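Local coordinates for protein pyruvate kinase (Toxoplasma gondii, PDB 3GG8) that probably catalyses the last step of glycolysis, transferring the phosphoryl group of phosphoenolpyruvate to ADP to give pyruvate and ATP, at residues K208-I213 against R240-P245; P149-P154 against K199-V204. All blocks are in the same frame, centred on the assembly; numbering follows the deposited sequence.

Contact 1: K208-I213 against R240-P245; sequences KDKHDI and RGLLGP
Lys-208 NZ reaches Asp-212 OD2 at 2.7 Å along one flank of helix 207-217, while Lys-210 and Ile-213 of the same helix meet Leu-242 and Leu-243 by apolar contact alone. The two helices are neighbours on the outside of the (beta/alpha)8 barrel, following its third and fourth strands in the chain. The salt bridge spans one helical turn and uses the syn lone pair of OD2; OD1 of the same carboxylate is bonded to His-74, so both oxygens are held. Across the contact, the CB of Leu-242 points toward the neighbouring helix, and its CD1 lies 3.7 Å from Lys-210 CD. The lysine offers its aliphatic stem: CG stands anti to the backbone N (chi1 172°), the chain bends at chi3 (109°), and it crosses the leucine nearly at right angles. Deeper, Ile-213 and Leu-243 are buried, and Leu-243 also packs on Ile-252 of the next barrel strand. Gly-244, with positive phi, ends helix 233-243 just past this pair. With CG1 of Ile-213 beside its backbone N (chi1 -72°), the other branch, CG2, meets Leu-243 CD2 at 3.8 Å.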
# COMPACT_ATOMS: atom_id res chain seq x y z
N LYS C 208 48.48 14.45 20.69
CA LYS C 208 48.83 14.63 19.28
C LYS C 208 47.61 14.95 18.43
O LYS C 208 47.63 15.91 17.66
CB LYS C 208 49.54 13.41 18.73
CG LYS C 208 49.87 13.53 17.24
CD LYS C 208 49.85 12.17 16.57
CE LYS C 208 49.40 12.24 15.11
NZ LYS C 208 49.89 13.39 14.35
N ASP C 209 46.56 14.15 18.57
CA ASP C 209 45.31 14.40 17.85
C ASP C 209 44.72 15.78 18.16
O ASP C 209 44.31 16.49 17.25
CB ASP C 209 44.29 13.33 18.19
CG ASP C 209 44.81 11.92 17.94
OD1 ASP C 209 45.31 11.65 16.83
OD2 ASP C 209 44.68 11.09 18.86
N LYS C 210 44.69 16.14 19.44
CA LYS C 210 44.24 17.46 19.86
C LYS C 210 45.03 18.57 19.15
O LYS C 210 44.44 19.54 18.67
CB LYS C 210 44.32 17.60 21.40
CG LYS C 210 44.05 19.03 21.89
CD LYS C 210 43.56 19.12 23.32
CE LYS C 210 44.62 19.69 24.22
NZ LYS C 210 44.05 20.37 25.44
N HIS C 211 46.35 18.42 19.07
CA HIS C 211 47.22 19.38 18.38
C HIS C 211 46.89 19.47 16.88
O HIS C 211 46.81 20.57 16.30
CB HIS C 211 48.69 18.97 18.61
CG HIS C 211 49.69 19.80 17.86
ND1 HIS C 211 49.87 21.15 18.11
CD2 HIS C 211 50.59 19.46 16.92
CE1 HIS C 211 50.83 21.60 17.32
NE2 HIS C 211 51.29 20.60 16.59
N ASP C 212 46.67 18.31 16.26
CA ASP C 212 46.28 18.26 14.86
C ASP C 212 44.93 18.91 14.59
O ASP C 212 44.76 19.58 13.58
CB ASP C 212 46.28 16.81 14.38
CG ASP C 212 47.66 16.17 14.46
OD1 ASP C 212 48.67 16.90 14.45
OD2 ASP C 212 47.73 14.93 14.50
N ILE C 213 43.96 18.71 15.48
CA ILE C 213 42.65 19.33 15.30
C ILE C 213 42.68 20.86 15.49
O ILE C 213 42.14 21.61 14.66
CB ILE C 213 41.60 18.71 16.26
CG1 ILE C 213 41.24 17.29 15.77
CG2 ILE C 213 40.34 19.60 16.38
CD1 ILE C 213 40.61 16.40 16.86
N ARG C 240 33.70 18.08 19.82
CA ARG C 240 32.86 19.26 19.64
C ARG C 240 33.21 20.39 20.61
O ARG C 240 33.24 21.56 20.22
CB ARG C 240 31.38 18.91 19.73
CG ARG C 240 30.46 20.07 19.44
CD ARG C 240 29.07 19.61 19.08
NE ARG C 240 29.01 18.98 17.76
CZ ARG C 240 28.70 17.71 17.56
NH1 ARG C 240 28.66 17.23 16.32
NH2 ARG C 240 28.42 16.91 18.59
N GLY C 241 33.48 20.05 21.87
CA GLY C 241 33.87 21.05 22.86
C GLY C 241 35.27 21.57 22.59
O GLY C 241 35.57 22.75 22.82
N LEU C 242 36.13 20.67 22.12
CA LEU C 242 37.48 21.00 21.69
C LEU C 242 37.45 22.02 20.57
O LEU C 242 38.16 23.02 20.62
CB LEU C 242 38.18 19.74 21.21
CG LEU C 242 39.63 19.42 21.50
CD1 LEU C 242 39.91 19.52 23.01
CD2 LEU C 242 39.92 18.01 20.97
N LEU C 243 36.62 21.76 19.56
CA LEU C 243 36.51 22.60 18.37
C LEU C 243 36.08 24.04 18.72
O LEU C 243 36.58 25.02 18.15
CB LEU C 243 35.54 21.97 17.36
CG LEU C 243 36.07 20.83 16.48
CD1 LEU C 243 34.96 20.10 15.75
CD2 LEU C 243 37.13 21.33 15.47
N GLY C 244 35.14 24.16 19.66
CA GLY C 244 34.74 25.45 20.20
C GLY C 244 34.08 26.34 19.17
O GLY C 244 33.76 25.88 18.08
N PRO C 245 33.87 27.62 19.53
CA PRO C 245 33.32 28.60 18.59
C PRO C 245 34.22 28.84 17.37
O PRO C 245 33.71 29.01 16.26
CB PRO C 245 33.21 29.88 19.43
CG PRO C 245 33.20 29.41 20.84
CD PRO C 245 34.10 28.21 20.86

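Contact 2: P149-P154 against K199-V204; sequences PQSVKP and KVQLPV
Ser-151 OG and Gln-201 NE2 approach to 3.2 Å, but at an angle too poor for a hydrogen bond. They face each other where the beta domain inserted into the (beta/alpha)8 barrel, the B domain of pyruvate kinases, meets the strand-free linker leading back to the barrel. The amide nitrogen of Gln-201 also comes within 3.5 Å of Gln-150 O, again without a bond, so its NH2 end sits by a serine hydroxyl and a backbone carbonyl without being fixed by either. The glutamine reaches this place with CG anti to its carbonyl carbon (chi1 -65°) and the chain extended beyond it (chi2 173°). Ser-151 also brings CB to 4.4 Å from Lys-199 O, a loose touch, and only 107 Å² is buried between the segments.

The stronger polar links lie one shell out. Ser-151 OG is hydrogen-bonded to Ala-147 O and to Tyr-145 OH, and Tyr-145 OH also accepts the backbone N-H of Gln-201; the tyrosine hydroxyl thus joins the two segments that fail to bond directly. The Gln-150 amide turns to Ser-174 O. The residue after Ser-151, buried Val-152, packs on Val-169, Val-172 and Val-177 of the B-domain sheet, while on the linker side Val-200 packs on Phe-229. Gln-201 is the centre of an inverse gamma turn, closed by a weak bond from Leu-202 N to Val-200 O at 2.9 Å.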
# COMPACT_ATOMS: atom_id res chain seq x y z
N PRO C 149 46.69 -6.80 30.09
CA PRO C 149 46.30 -7.92 30.96
C PRO C 149 45.04 -7.64 31.78
O PRO C 149 44.42 -8.57 32.31
CB PRO C 149 47.51 -8.10 31.89
CG PRO C 149 48.62 -7.30 31.27
CD PRO C 149 47.94 -6.17 30.55
N GLN C 150 44.67 -6.37 31.87
CA GLN C 150 43.46 -5.92 32.56
C GLN C 150 42.32 -5.58 31.58
O GLN C 150 41.32 -4.97 31.96
CB GLN C 150 43.79 -4.71 33.45
CG GLN C 150 44.67 -5.04 34.69
CD GLN C 150 46.17 -5.06 34.37
OE1 GLN C 150 46.69 -4.17 33.70
NE2 GLN C 150 46.86 -6.09 34.87
N SER C 151 42.47 -5.97 30.32
CA SER C 151 41.47 -5.69 29.30
C SER C 151 40.98 -7.01 28.71
O SER C 151 39.80 -7.21 28.43
CB SER C 151 42.06 -4.80 28.20
OG SER C 151 42.61 -3.61 28.73
N VAL C 152 41.94 -7.90 28.53
CA VAL C 152 41.76 -9.21 27.93
C VAL C 152 41.52 -10.25 29.04
O VAL C 152 41.99 -10.07 30.18
CB VAL C 152 42.99 -9.47 26.99
CG1 VAL C 152 43.83 -10.63 27.44
CG2 VAL C 152 42.59 -9.55 25.53
N LYS C 153 40.75 -11.29 28.74
CA LYS C 153 40.47 -12.38 29.67
C LYS C 153 40.66 -13.72 28.96
O LYS C 153 40.62 -13.75 27.73
CB LYS C 153 39.04 -12.29 30.23
CG LYS C 153 38.73 -11.01 31.02
CD LYS C 153 37.43 -11.12 31.81
CE LYS C 153 36.64 -9.80 31.79
NZ LYS C 153 37.45 -8.58 32.15
N PRO C 154 40.86 -14.82 29.71
CA PRO C 154 40.95 -16.15 29.08
C PRO C 154 39.80 -16.39 28.08
O PRO C 154 38.64 -16.16 28.40
CB PRO C 154 40.81 -17.11 30.27
CG PRO C 154 41.40 -16.36 31.42
CD PRO C 154 41.05 -14.90 31.18
N LYS C 199 37.17 -3.40 24.76
CA LYS C 199 37.35 -1.96 24.73
C LYS C 199 38.84 -1.58 24.94
O LYS C 199 39.48 -2.07 25.86
CB LYS C 199 36.43 -1.28 25.76
CG LYS C 199 36.83 0.14 26.12
CD LYS C 199 35.64 1.03 26.51
CE LYS C 199 35.99 2.49 26.23
NZ LYS C 199 34.79 3.40 26.17
N VAL C 200 39.37 -0.71 24.09
CA VAL C 200 40.76 -0.27 24.23
C VAL C 200 40.82 0.93 25.17
O VAL C 200 40.20 1.96 24.89
CB VAL C 200 41.42 0.03 22.87
CG1 VAL C 200 42.86 0.48 23.05
CG2 VAL C 200 41.36 -1.20 21.95
N GLN C 201 41.55 0.79 26.27
CA GLN C 201 41.60 1.82 27.32
C GLN C 201 42.63 2.89 27.01
O GLN C 201 43.47 3.23 27.85
CB GLN C 201 41.88 1.20 28.69
CG GLN C 201 40.79 0.28 29.23
CD GLN C 201 41.20 -0.43 30.52
OE1 GLN C 201 41.79 0.18 31.43
NE2 GLN C 201 40.89 -1.72 30.61
N LEU C 202 42.54 3.43 25.80
CA LEU C 202 43.42 4.50 25.34
C LEU C 202 42.55 5.65 24.84
O LEU C 202 41.48 5.40 24.26
CB LEU C 202 44.32 4.00 24.20
CG LEU C 202 45.30 2.87 24.52
CD1 LEU C 202 46.04 2.48 23.27
CD2 LEU C 202 46.27 3.26 25.65
N PRO C 203 43.00 6.89 25.08
CA PRO C 203 42.30 8.07 24.59
C PRO C 203 42.14 8.06 23.08
O PRO C 203 43.11 7.85 22.35
CB PRO C 203 43.20 9.24 25.04
CG PRO C 203 44.51 8.65 25.38
CD PRO C 203 44.20 7.26 25.86
N VAL C 204 40.91 8.25 22.63
CA VAL C 204 40.58 8.32 21.23
C VAL C 204 41.21 9.56 20.61
O VAL C 204 41.76 9.50 19.51
CB VAL C 204 39.04 8.22 21.01
CG1 VAL C 204 38.65 8.61 19.57
CG2 VAL C 204 38.57 6.78 21.30

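From the N terminus, the chain completes the third barrel strand, 97-101, and enters the B domain, where 149-154 opens contact 2. After 44 further residues, many of them in B-domain strands, 199-204 closes that loop on the way back. Contact 1 opens a few residues later at 208-213 and closes at 240-245, with barrel strand 224-227 between its helices. The two loops therefore follow in series, neither nesting nor crossing. Contact 2 ties the inserted domain to its return linker; contact 1 pairs two outer helices of the barrel. Their centres are 25 Å apart, yet they meet where Asp-209 OD2 packs 3.4 Å from Val-204 O.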